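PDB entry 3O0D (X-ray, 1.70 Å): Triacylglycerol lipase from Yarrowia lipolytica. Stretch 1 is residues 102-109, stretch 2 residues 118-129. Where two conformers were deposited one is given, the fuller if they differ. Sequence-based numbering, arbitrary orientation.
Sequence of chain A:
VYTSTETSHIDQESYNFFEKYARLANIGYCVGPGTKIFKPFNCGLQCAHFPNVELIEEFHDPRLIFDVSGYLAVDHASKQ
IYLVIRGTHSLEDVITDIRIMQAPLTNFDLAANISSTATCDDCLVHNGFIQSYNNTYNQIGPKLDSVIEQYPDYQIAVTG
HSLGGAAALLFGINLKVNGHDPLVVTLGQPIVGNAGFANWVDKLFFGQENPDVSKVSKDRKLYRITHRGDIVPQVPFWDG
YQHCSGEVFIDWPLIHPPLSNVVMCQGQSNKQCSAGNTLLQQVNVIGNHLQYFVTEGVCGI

Stretch 1 102-109: QAPLTNFD
Stretch 2 118-129: ATCDDCLVHNGF

The apolar centre of this contact lies where Phe-108 leaves the first strand and meets Val-125 in the second. Phe-108 (chi1 t, chi2 44°) directs its CA-to-CB bond toward stretch 2, while the end of its ring leads away; CB and the near ring atoms both take part in the packing. Its CB sits 4.1 Å from Val-125 CG2 and 3.9 Å from Cys-123 SG, with Thr-119 CG2 at 4.2 Å from Phe-108 CB. Val-125 is m, Cys-123 is t and Thr-119 is p; Val-125 and Thr-119 approach the ring obliquely.

Two short strands carry this centre. Residues 105-107 and 124-126 run antiparallel but strongly splayed, their N-to-C directions 131° apart and their axes approaching to 4.1 Å. Build both as extended chain, with phi/psi of -118/148 at Thr-106, -71/131 at Asn-107, -105/137 at Leu-124 and -138/146 at Val-125. Thr-106 and Val-125 form the hydrogen-bonded pair, CA to CA 5.3 Å: Thr-106 N donates to Val-125 O at 3.0 Å, and Val-125 N donates to Thr-106 O at 2.8 Å, both nearly straight. The next pair, Asn-107 with Leu-124, is non-hydrogen-bonded and closer, 4.4 Å from Asn-107 CA to Leu-124 CA. Here CA-H...O contacts fill the gap, Leu-124 CA lying 3.3 Å from Thr-106 O and Asn-107 CA 3.6 Å from Cys-123 O. The ladder gains one more rung as the first chain turns into a 3-10 segment at Phe-108 (-60/-20): Phe-108 N donates to Cys-123 O at 2.9 Å.

Side chains alternate across the sheet. Thr-106 (chi1 m) and Val-125 share one face; Leu-105, Asn-107, Leu-124 and His-126 share the other. On the latter, Leu-105 (chi1 m, chi2 106°) meets Leu-124 (m, t), with Leu-105 CB 3.9 Å from Leu-124 CB, an apolar patch diagonal to the register.

Toward the start of stretch 1, Ala-103 points its methyl at the His-126 ring (chi1 t, chi2 -84°). Ala-103 CB stands 3.7 Å from the centroid of the His-126 ring and only 7° off the normal, a CH-pi contact over the face. The same imidazole caps the helix beginning at Asn-127: Phe-129 N donates to His-126 ND1 at 3.3 Å. Thus one ring offers its face to the neighbouring stretch and a ring nitrogen to its own helix. Asn-127, modelled without OD1 and ND2, also packs against this end, its CB 3.4 Å from Pro-104 O.

The polar edge gathers round Asn-107 (chi1 t, chi2 -71°). Its OD1, just before the 3-10 segment, accepts from Asp-109 N within it at 3.0 Å, and accepts a weak bond from Thr-119 OG1, 3.4 Å from Asn-107 OD1. Its amide reaches the type I turn from Cys-120 to Cys-123, placing Asn-107 ND2 3.0 Å from Asp-121 O. The rule to read is that paired backbones set the register, apolar side chains meet on both faces, and one asparagine gathers the polar contacts at the turn-side edge.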

# COMPACT_ATOMS: atom_id res chain seq x y z
N GLN A 102 13.08 2.69 -17.04
CA GLN A 102 11.80 2.81 -17.77
C GLN A 102 11.02 1.47 -18.05
O GLN A 102 11.14 0.90 -19.13
CB GLN A 102 12.08 3.49 -19.12
CG GLN A 102 11.14 4.61 -19.46
CD GLN A 102 11.82 5.96 -19.34
OE1 GLN A 102 12.65 6.19 -18.45
NE2 GLN A 102 11.48 6.87 -20.24
N ALA A 103 10.19 0.97 -17.12
CA ALA A 103 9.41 -0.25 -17.45
C ALA A 103 8.50 -0.14 -18.74
O ALA A 103 7.85 0.88 -18.97
CB ALA A 103 8.62 -0.77 -16.20
N PRO A 104 8.49 -1.18 -19.60
CA PRO A 104 7.36 -1.27 -20.55
C PRO A 104 6.06 -1.51 -19.76
O PRO A 104 5.98 -2.42 -18.94
CB PRO A 104 7.69 -2.54 -21.35
CG PRO A 104 8.42 -3.42 -20.35
CD PRO A 104 9.30 -2.42 -19.59
N LEU A 105 5.03 -0.71 -20.01
CA LEU A 105 3.75 -0.95 -19.32
C LEU A 105 3.02 -2.17 -19.90
O LEU A 105 2.89 -2.29 -21.13
CB LEU A 105 2.92 0.32 -19.33
CG LEU A 105 3.48 1.25 -18.22
CD1 LEU A 105 4.27 2.42 -18.83
CD2 LEU A 105 2.34 1.80 -17.35
N THR A 106 2.56 -3.07 -19.02
CA THR A 106 2.03 -4.42 -19.32
C THR A 106 0.59 -4.51 -18.89
O THR A 106 0.24 -3.89 -17.85
CB THR A 106 2.77 -5.41 -18.43
OG1 THR A 106 4.17 -5.39 -18.71
CG2 THR A 106 2.18 -6.87 -18.50
N ASN A 107 -0.26 -5.30 -19.59
CA ASN A 107 -1.66 -5.40 -19.19
C ASN A 107 -1.78 -6.17 -17.90
O ASN A 107 -1.21 -7.26 -17.77
CB ASN A 107 -2.58 -6.04 -20.28
CG ASN A 107 -4.06 -5.63 -20.10
OD1 ASN A 107 -4.74 -6.06 -19.16
ND2 ASN A 107 -4.54 -4.75 -20.98
N PHE A 108 -2.54 -5.62 -16.93
CA PHE A 108 -2.70 -6.34 -15.65
C PHE A 108 -3.33 -7.72 -15.81
O PHE A 108 -3.15 -8.58 -14.94
CB PHE A 108 -3.49 -5.52 -14.57
CG PHE A 108 -3.40 -6.10 -13.17
CD1 PHE A 108 -2.20 -6.54 -12.65
CD2 PHE A 108 -4.54 -6.18 -12.34
CE1 PHE A 108 -2.13 -7.10 -11.35
CE2 PHE A 108 -4.45 -6.71 -11.08
CZ PHE A 108 -3.27 -7.18 -10.58
N ASP A 109 -4.03 -7.97 -16.94
CA ASP A 109 -4.59 -9.31 -17.11
C ASP A 109 -3.53 -10.40 -17.36
O ASP A 109 -3.81 -11.61 -17.30
CB ASP A 109 -5.77 -9.35 -18.12
CG ASP A 109 -5.34 -9.02 -19.55
OD1 ASP A 109 -4.16 -9.28 -19.88
OD2 ASP A 109 -6.19 -8.50 -20.34
N ALA A 118 -11.48 -9.51 -16.60
CA ALA A 118 -11.52 -8.76 -15.33
C ALA A 118 -11.09 -7.28 -15.44
O ALA A 118 -11.60 -6.43 -14.70
CB ALA A 118 -10.68 -9.47 -14.31
N THR A 119 -10.17 -6.97 -16.34
CA THR A 119 -9.64 -5.60 -16.48
C THR A 119 -10.13 -4.85 -17.73
O THR A 119 -10.62 -5.46 -18.68
CB THR A 119 -8.10 -5.62 -16.55
OG1 THR A 119 -7.71 -6.53 -17.58
CG2 THR A 119 -7.55 -6.11 -15.31
N CYS A 120 -9.97 -3.55 -17.76
CA CYS A 120 -10.22 -2.76 -18.97
C CYS A 120 -9.12 -3.04 -20.03
O CYS A 120 -7.99 -3.40 -19.70
CB CYS A 120 -10.36 -1.29 -18.58
SG CYS A 120 -8.86 -0.37 -18.23
N ASP A 121 -9.42 -2.92 -21.32
CA ASP A 121 -8.34 -3.23 -22.29
C ASP A 121 -7.14 -2.28 -22.17
O ASP A 121 -6.02 -2.68 -22.49
CB ASP A 121 -8.83 -3.27 -23.75
CG ASP A 121 -10.21 -3.90 -23.91
OD1 ASP A 121 -10.59 -4.86 -23.15
OD2 ASP A 121 -10.91 -3.41 -24.85
N ASP A 122 -7.33 -1.06 -21.66
CA ASP A 122 -6.22 -0.15 -21.53
C ASP A 122 -5.71 -0.05 -20.02
O ASP A 122 -5.28 0.98 -19.56
CB ASP A 122 -6.58 1.19 -22.13
CG ASP A 122 -5.38 2.12 -22.29
OD1 ASP A 122 -4.22 1.64 -22.53
OD2 ASP A 122 -5.63 3.35 -22.13
N CYS A 123 -5.73 -1.18 -19.32
CA CYS A 123 -5.35 -1.28 -17.89
C CYS A 123 -3.89 -1.76 -17.78
O CYS A 123 -3.64 -2.95 -17.51
CB CYS A 123 -6.29 -2.26 -17.17
SG CYS A 123 -5.93 -2.65 -15.43
N LEU A 124 -2.95 -0.82 -17.99
CA LEU A 124 -1.55 -1.09 -18.13
C LEU A 124 -0.79 -0.67 -16.84
O LEU A 124 -1.06 0.42 -16.28
CB LEU A 124 -0.98 -0.28 -19.30
CG LEU A 124 -1.64 -0.50 -20.69
CD1 LEU A 124 -0.89 0.29 -21.74
CD2 LEU A 124 -1.62 -1.91 -21.03
N VAL A 125 0.13 -1.53 -16.43
CA VAL A 125 0.85 -1.35 -15.20
C VAL A 125 2.33 -1.67 -15.36
O VAL A 125 2.75 -2.61 -16.10
CB VAL A 125 0.24 -2.23 -14.17
CG1 VAL A 125 -1.19 -1.74 -13.84
CG2 VAL A 125 0.16 -3.58 -14.73
N HIS A 126 3.13 -0.92 -14.61
CA HIS A 126 4.58 -1.09 -14.64
C HIS A 126 4.97 -2.55 -14.48
O HIS A 126 4.52 -3.31 -13.58
CB HIS A 126 5.02 -0.24 -13.44
CG HIS A 126 6.50 -0.08 -13.18
ND1 HIS A 126 7.23 -1.02 -12.48
CD2 HIS A 126 7.28 1.04 -13.22
CE1 HIS A 126 8.46 -0.54 -12.25
NE2 HIS A 126 8.50 0.73 -12.66
N ASN A 127 5.82 -3.03 -15.38
CA ASN A 127 6.12 -4.45 -15.39
C ASN A 127 6.82 -4.94 -14.13
O ASN A 127 6.73 -6.11 -13.72
CB ASN A 127 7.01 -4.74 -16.62
CG ASN A 127 7.33 -6.21 -16.76
N GLY A 128 7.55 -4.06 -13.49
CA GLY A 128 8.15 -4.38 -12.23
C GLY A 128 7.09 -4.61 -11.12
O GLY A 128 7.26 -5.49 -10.33
N PHE A 129 6.09 -3.73 -11.08
CA PHE A 129 5.03 -3.80 -9.99
C PHE A 129 4.19 -5.03 -10.24
O PHE A 129 3.76 -5.67 -9.27
CB PHE A 129 4.16 -2.55 -9.99
CG PHE A 129 4.96 -1.29 -9.63
CD1 PHE A 129 6.02 -1.38 -8.74
CD2 PHE A 129 4.64 -0.08 -10.20
CE1 PHE A 129 6.77 -0.28 -8.47
CE2 PHE A 129 5.44 1.07 -9.89
CZ PHE A 129 6.47 0.92 -9.02